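Local coordinates for protein putative TetR-family transcriptional regulator (Streptomyces coelicolor, PDB 2HXO) that regulates transcription as a member of the TetR family, probably by binding DNA through an N-terminal helix-turn-helix, at the interface of chains A and B. Numbering follows the deposited sequence. Chains: chain A/B, Putative TetR-family transcriptional regulator.

The interface of chains A and B. Residues chain A 147-149, 151-152, 155; chain B 212, 217, 220-221, 224.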
loop_
_atom_site.group_PDB
_atom_site.type_symbol
_atom_site.label_atom_id
_atom_site.label_comp_id
_atom_site.label_asym_id
_atom_site.label_seq_id
_atom_site.Cartn_x
_atom_site.Cartn_y
_atom_site.Cartn_z
ATOM N N PHE A 147 -3.855 -18.824 -3.234
ATOM C CA PHE A 147 -3.191 -17.637 -3.745
ATOM C C PHE A 147 -3.975 -16.380 -3.430
ATOM O O PHE A 147 -3.402 -15.345 -3.074
ATOM C CB PHE A 147 -2.970 -17.728 -5.255
ATOM C CG PHE A 147 -2.038 -16.666 -5.779
ATOM C CD1 PHE A 147 -0.746 -16.540 -5.253
ATOM C CD2 PHE A 147 -2.454 -15.771 -6.761
ATOM C CE1 PHE A 147 0.129 -15.526 -5.697
ATOM C CE2 PHE A 147 -1.595 -14.754 -7.217
ATOM C CZ PHE A 147 -0.296 -14.632 -6.680
ATOM N N THR A 148 -5.293 -16.472 -3.557
ATOM C CA THR A 148 -6.152 -15.337 -3.280
ATOM C C THR A 148 -5.973 -14.878 -1.830
ATOM O O THR A 148 -5.713 -13.700 -1.560
ATOM C CB THR A 148 -7.640 -15.695 -3.531
ATOM O OG1 THR A 148 -7.805 -16.126 -4.882
ATOM C CG2 THR A 148 -8.527 -14.495 -3.304
ATOM N N ALA A 149 -6.106 -15.819 -0.899
ATOM C CA ALA A 149 -5.968 -15.510 0.516
ATOM C C ALA A 149 -4.585 -14.943 0.829
ATOM O O ALA A 149 -4.449 -13.941 1.531
ATOM C CB ALA A 149 -6.227 -16.753 1.338
ATOM N N SER A 151 -2.382 -13.478 -1.246
ATOM C CA SER A 151 -2.191 -12.186 -1.903
ATOM C C SER A 151 -2.914 -11.086 -1.170
ATOM O O SER A 151 -2.420 -9.961 -1.103
ATOM C CB SER A 151 -2.696 -12.226 -3.347
ATOM O OG SER A 151 -1.867 -13.038 -4.159
ATOM N N ALA A 152 -4.095 -11.398 -0.632
ATOM C CA ALA A 152 -4.862 -10.408 0.111
ATOM C C ALA A 152 -4.087 -9.986 1.356
ATOM O O ALA A 152 -3.975 -8.790 1.644
ATOM C CB ALA A 152 -6.235 -10.963 0.509
ATOM N N HIS A 155 -1.213 -7.742 0.157
ATOM C CA HIS A 155 -1.639 -6.411 -0.249
ATOM C C HIS A 155 -2.034 -5.583 0.962
ATOM O O HIS A 155 -1.801 -4.370 1.009
ATOM C CB HIS A 155 -2.836 -6.472 -1.213
ATOM C CG HIS A 155 -2.483 -6.868 -2.612
ATOM N ND1 HIS A 155 -3.182 -7.557 -3.543
ATOM C CD2 HIS A 155 -1.304 -6.495 -3.220
ATOM C CE1 HIS A 155 -2.422 -7.583 -4.686
ATOM N NE2 HIS A 155 -1.293 -6.936 -4.466
ATOM N N HIS B 212 -3.448 -14.835 -13.478
ATOM C CA HIS B 212 -3.979 -14.080 -12.356
ATOM C C HIS B 212 -4.446 -12.687 -12.790
ATOM O O HIS B 212 -3.692 -11.936 -13.420
ATOM C CB HIS B 212 -2.903 -13.949 -11.284
ATOM C CG HIS B 212 -3.345 -13.181 -10.085
ATOM N ND1 HIS B 212 -3.103 -11.903 -9.705
ATOM C CD2 HIS B 212 -4.189 -13.713 -9.133
ATOM C CE1 HIS B 212 -3.802 -11.689 -8.542
ATOM N NE2 HIS B 212 -4.448 -12.796 -8.218
ATOM N N GLN B 217 -8.683 -10.114 -8.056
ATOM C CA GLN B 217 -7.971 -10.308 -6.805
ATOM C C GLN B 217 -8.338 -9.177 -5.858
ATOM O O GLN B 217 -8.538 -9.390 -4.660
ATOM C CB GLN B 217 -6.461 -10.282 -7.034
ATOM C CG GLN B 217 -5.631 -10.280 -5.744
ATOM C CD GLN B 217 -5.938 -11.486 -4.850
ATOM O OE1 GLN B 217 -5.949 -12.621 -5.323
ATOM N NE2 GLN B 217 -6.182 -11.240 -3.557
ATOM N N ALA B 220 -11.806 -9.708 -4.526
ATOM C CA ALA B 220 -11.846 -10.871 -3.636
ATOM C C ALA B 220 -11.306 -10.401 -2.277
ATOM O O ALA B 220 -11.856 -10.735 -1.216
ATOM C CB ALA B 220 -10.978 -12.005 -4.194
ATOM N N GLY B 221 -10.250 -9.590 -2.330
ATOM C CA GLY B 221 -9.647 -9.058 -1.113
ATOM C C GLY B 221 -10.657 -8.215 -0.364
ATOM O O GLY B 221 -10.775 -8.294 0.860
ATOM N N LEU B 224 -13.089 -10.391 1.358
ATOM C CA LEU B 224 -12.468 -10.994 2.531
ATOM C C LEU B 224 -12.509 -10.023 3.713
ATOM O O LEU B 224 -12.825 -10.418 4.828
ATOM C CB LEU B 224 -11.009 -11.375 2.235
ATOM C CG LEU B 224 -10.867 -12.688 1.467
ATOM C CD1 LEU B 224 -9.458 -12.831 0.977
ATOM C CD2 LEU B 224 -11.281 -13.847 2.355
HETATM O O HOH W 1 -5.809 -8.683 -2.688
#
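The carboxamide of B:Gln217 lies against the surface of helix 146-166 of chain A, where B:Gln217 NE2 donates a fairly straight hydrogen bond to the backbone carbonyl O of A:Thr148 (3.2 Å). That carbonyl lies 20° out of the amide plane. The amide carbon B:Gln217 CD packs on A:Ser151 CB at 3.6 Å. A bend at chi2 (57°), following a CG anti to the backbone N, folds the amide toward the helix. B:Gln217 NE2 also lies 2.7 Å from the O of water 1, which lies in the ring plane of A:His155 and hydrogen-bonds to ND1 of that imidazole, bridging the chains.

Beside the amide, the rim of the A:Phe147 ring points at one face of the B:His212 imidazole, edge-to-face at 85°, with A:Phe147 CE2 3.4 Å from B:His212 CD2. Farther along, the A:Thr148 methyl CG2 touches B:Ala220 CB (3.6 Å), and B:Leu224 CD1 reaches A:Ala152 CB (3.8 Å).

The imidazole is steadied within its own chain by a hydrogen bond from B:His212 NE2 to B:Gln217 OE1 (3.3 Å), which also helps fix the rotation of the amide. On chain A, the A:Ser151 hydroxyl sits over the centre of the phenyl face and donates to the A:Phe147 carbonyl. An alanine in place of B:Gln217 would probably leave the A:Thr148 carbonyl without this cross-chain donor, the water without one of its partners, a gap beside A:Ser151, and the B:His212 imidazole without its OE1 acceptor and freer to turn.

Helix 146-166 thus packs against helix 214-230 of the partner, with B:His212 in the loop just before it. The patch and its two-fold twin belong to the helical interface between the C-terminal regions, consistent with the dimerisation typical of TetR regulators.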